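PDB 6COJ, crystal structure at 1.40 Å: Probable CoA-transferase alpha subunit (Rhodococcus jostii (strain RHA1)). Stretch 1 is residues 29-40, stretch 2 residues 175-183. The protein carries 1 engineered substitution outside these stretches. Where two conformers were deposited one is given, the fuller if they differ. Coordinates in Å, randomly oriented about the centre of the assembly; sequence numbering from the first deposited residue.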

# COMPACT_ATOMS: atom_id res chain seq x y z
N GLU A 29 -26.39 13.58 -7.54
CA GLU A 29 -26.29 12.72 -6.36
C GLU A 29 -25.54 13.38 -5.21
O GLU A 29 -25.53 12.84 -4.10
N LEU A 30 -24.89 14.52 -5.46
CA LEU A 30 -24.17 15.24 -4.43
C LEU A 30 -25.09 16.25 -3.76
O LEU A 30 -26.15 16.61 -4.29
N ARG A 31 -24.69 16.69 -2.57
CA ARG A 31 -25.50 17.61 -1.79
C ARG A 31 -24.59 18.66 -1.17
O ARG A 31 -23.44 18.38 -0.84
N SER A 32 -25.13 19.87 -1.01
CA SER A 32 -24.40 20.90 -0.30
C SER A 32 -24.02 20.39 1.09
O SER A 32 -24.77 19.63 1.71
N GLY A 33 -22.85 20.80 1.56
CA GLY A 33 -22.36 20.39 2.86
C GLY A 33 -21.58 19.10 2.87
O GLY A 33 -21.06 18.73 3.93
N MET A 34 -21.47 18.41 1.74
CA MET A 34 -20.75 17.15 1.71
C MET A 34 -19.25 17.37 1.85
O MET A 34 -18.72 18.43 1.50
N THR A 35 -18.58 16.35 2.38
CA THR A 35 -17.14 16.23 2.26
C THR A 35 -16.84 15.42 1.01
O THR A 35 -17.29 14.27 0.88
N ILE A 36 -16.13 16.02 0.06
CA ILE A 36 -15.86 15.41 -1.24
C ILE A 36 -14.36 15.33 -1.45
O ILE A 36 -13.65 16.33 -1.31
N GLY A 37 -13.88 14.14 -1.80
CA GLY A 37 -12.50 13.96 -2.19
C GLY A 37 -12.40 14.05 -3.71
O GLY A 37 -13.24 13.52 -4.42
N ILE A 38 -11.37 14.74 -4.19
CA ILE A 38 -11.15 14.89 -5.62
C ILE A 38 -9.81 14.27 -5.97
O ILE A 38 -8.78 14.61 -5.37
N GLY A 39 -9.83 13.36 -6.94
CA GLY A 39 -8.66 12.58 -7.33
C GLY A 39 -7.64 13.38 -8.13
O GLY A 39 -7.63 14.61 -8.14
N GLY A 40 -6.78 12.64 -8.82
CA GLY A 40 -5.68 13.28 -9.51
C GLY A 40 -4.69 13.90 -8.53
O GLY A 40 -4.61 13.53 -7.35
N LEU A 175 -9.71 10.32 6.81
CA LEU A 175 -10.35 11.28 5.92
C LEU A 175 -11.55 10.61 5.24
O LEU A 175 -11.55 10.29 4.05
N ASN A 176 -12.59 10.38 6.04
CA ASN A 176 -13.81 9.80 5.51
C ASN A 176 -14.51 10.80 4.61
O ASN A 176 -14.61 11.98 4.94
N LEU A 177 -15.01 10.33 3.48
CA LEU A 177 -15.61 11.20 2.48
C LEU A 177 -17.06 10.81 2.22
O LEU A 177 -17.39 9.63 2.14
N ASP A 178 -17.91 11.82 2.05
CA ASP A 178 -19.26 11.54 1.56
C ASP A 178 -19.21 11.09 0.11
O ASP A 178 -19.98 10.23 -0.31
N ALA A 179 -18.31 11.68 -0.68
CA ALA A 179 -18.23 11.34 -2.10
C ALA A 179 -16.80 11.48 -2.58
O ALA A 179 -15.99 12.21 -2.00
N ALA A 180 -16.49 10.75 -3.65
CA ALA A 180 -15.23 10.89 -4.36
C ALA A 180 -15.52 11.10 -5.84
O ALA A 180 -16.43 10.48 -6.40
N LEU A 181 -14.75 12.00 -6.45
CA LEU A 181 -14.79 12.26 -7.89
C LEU A 181 -13.40 11.98 -8.44
O LEU A 181 -12.42 12.59 -8.00
N VAL A 182 -13.30 11.03 -9.38
CA VAL A 182 -12.01 10.67 -9.97
C VAL A 182 -12.20 10.51 -11.47
O VAL A 182 -13.30 10.23 -11.95
N HIS A 183 -11.10 10.68 -12.22
CA HIS A 183 -11.09 10.52 -13.67
C HIS A 183 -10.01 9.53 -14.05
O HIS A 183 -8.85 9.67 -13.64

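Two parallel strands, Thr-35 to Ile-38 and the one that contains Ala-180 and Leu-181, lie side by side with their axes 4.6 Å apart at closest approach and their directions 22° apart, and side chains packed around this seam help bury 587 Å² between the stretches. Leu-181 gives up the most surface. Its side chain (chi1 m, chi2 t) shares a sheet face with Ile-36, Ile-38 and Ala-179, and its CG lies 4.0 Å from CG2 of Ile-36, itself an m, t rotamer. Leu-30 (m, t) also reaches in from the loop before the strand: its CA-to-CB bond points sideways, but the end of the side chain comes nearer, setting CD1 4.3 Å from CD2 of Leu-181 and CD2 3.5 Å from CB of Ala-179. The small methyl of Ala-179 thus sits among larger neighbours, with CG1 of Ile-36 4.3 Å and SD of Met-34 4.4 Å from its CB. All these residues are buried, and their side chains meet one another across the seam through apolar contacts.

Thr-35 and Asp-178, next in covered area, form the polar end of the seam. Asp-178 (chi1 m) points toward stretch 1, and its OD2 accepts a nearly straight hydrogen bond from Thr-35 N at 2.8 Å, the carboxylate thereby serving a backbone NH at the start of the strand. Met-34 (m, t, t) also points across, its CG 3.7 Å from CB of Asp-178. Thr-35 itself is sideways with chi1 m; its methyl CG2 rests 3.7 Å from Asn-176 O and 3.9 Å from CD2 of Leu-177. The carbonyl O of Thr-35 takes hydrogen bonds from Ala-179 N at 3.2 Å and, weakly, from Asp-178 N at 2.8 Å.

On the face carrying Ala-180, glycine makes room for a leucine. CD1 of Leu-177 (m, t) lies 3.8 Å from CA of Gly-37, in space that a CB on Gly-37 would invade. Farther along, CG1 of Val-182 (chi1 m) approaches CA of Gly-39 to 4.0 Å, and a CB there would likewise clash with that methyl. Backbone hydrogen bonds fix this register: Gly-37 N to Ala-179 O at 2.9 Å, Leu-181 N to Gly-37 O at 3.0 Å, and Gly-39 N to Leu-181 O at 2.9 Å. Arg-31 stays out of the contact, its NH2 donating to Leu-30 O at 2.9 Å, and the ring of His-183 leads away to partners elsewhere in the structure.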

# COMPACT_ATOMS: atom_id res chain seq x y z
CB GLU A 29 -25.58 11.41 -6.71
CG GLU A 29 -26.35 10.51 -7.65
CD GLU A 29 -27.75 10.22 -7.14
OE1 GLU A 29 -28.72 10.62 -7.80
OE2 GLU A 29 -27.87 9.61 -6.06
CB LEU A 30 -22.96 15.96 -5.04
CG LEU A 30 -22.04 15.06 -5.86
CD1 LEU A 30 -20.93 15.90 -6.48
CD2 LEU A 30 -21.45 13.92 -5.00
CB ARG A 31 -26.25 16.90 -0.67
CG ARG A 31 -27.15 15.76 -1.13
CD ARG A 31 -28.38 16.30 -1.84
NE ARG A 31 -29.34 15.25 -2.15
CZ ARG A 31 -29.42 14.63 -3.32
NH1 ARG A 31 -30.32 13.68 -3.51
NH2 ARG A 31 -28.60 14.97 -4.30
CB SER A 32 -25.24 22.18 -0.20
OG SER A 32 -25.44 22.74 -1.49
CB MET A 34 -20.98 16.42 0.39
CG MET A 34 -22.20 15.54 0.40
SD MET A 34 -22.31 14.67 -1.16
CE MET A 34 -23.72 13.61 -0.85
CB THR A 35 -16.58 15.55 3.51
OG1 THR A 35 -16.81 16.38 4.65
CG2 THR A 35 -15.09 15.31 3.37
CB ILE A 36 -16.53 16.19 -2.38
CG1 ILE A 36 -18.04 16.27 -2.13
CG2 ILE A 36 -16.23 15.54 -3.74
CD1 ILE A 36 -18.82 16.93 -3.26
CB ILE A 38 -11.23 16.36 -6.06
CG1 ILE A 38 -12.55 16.97 -5.62
CG2 ILE A 38 -11.06 16.45 -7.57
CD1 ILE A 38 -12.70 18.43 -5.97
CB LEU A 175 -9.34 11.82 4.90
CG LEU A 175 -8.20 12.66 5.50
CD1 LEU A 175 -7.12 12.93 4.47
CD2 LEU A 175 -8.74 13.97 6.07
CB ASN A 176 -14.74 9.41 6.66
CG ASN A 176 -14.05 8.54 7.68
OD1 ASN A 176 -13.80 7.37 7.44
ND2 ASN A 176 -13.72 9.12 8.83
CB LEU A 177 -14.85 11.06 1.16
CG LEU A 177 -13.32 11.13 1.24
CD1 LEU A 177 -12.69 10.77 -0.11
CD2 LEU A 177 -12.88 12.51 1.69
CB ASP A 178 -20.16 12.76 1.72
CG ASP A 178 -20.35 13.13 3.17
OD1 ASP A 178 -20.71 12.24 3.97
OD2 ASP A 178 -20.12 14.31 3.51
CB ALA A 179 -19.17 12.22 -2.94
CB ALA A 180 -14.34 9.64 -4.21
CB LEU A 181 -15.16 13.72 -8.17
CG LEU A 181 -16.42 14.26 -7.48
CD1 LEU A 181 -16.54 15.76 -7.73
CD2 LEU A 181 -17.65 13.53 -7.97
CB VAL A 182 -11.41 9.38 -9.35
CG1 VAL A 182 -11.20 9.53 -7.83
CG2 VAL A 182 -12.29 8.17 -9.66
CB HIS A 183 -10.79 11.85 -14.37
CG HIS A 183 -10.89 11.76 -15.86
ND1 HIS A 183 -12.10 11.80 -16.52
CD2 HIS A 183 -9.94 11.62 -16.81
CE1 HIS A 183 -11.88 11.70 -17.82
NE2 HIS A 183 -10.58 11.60 -18.03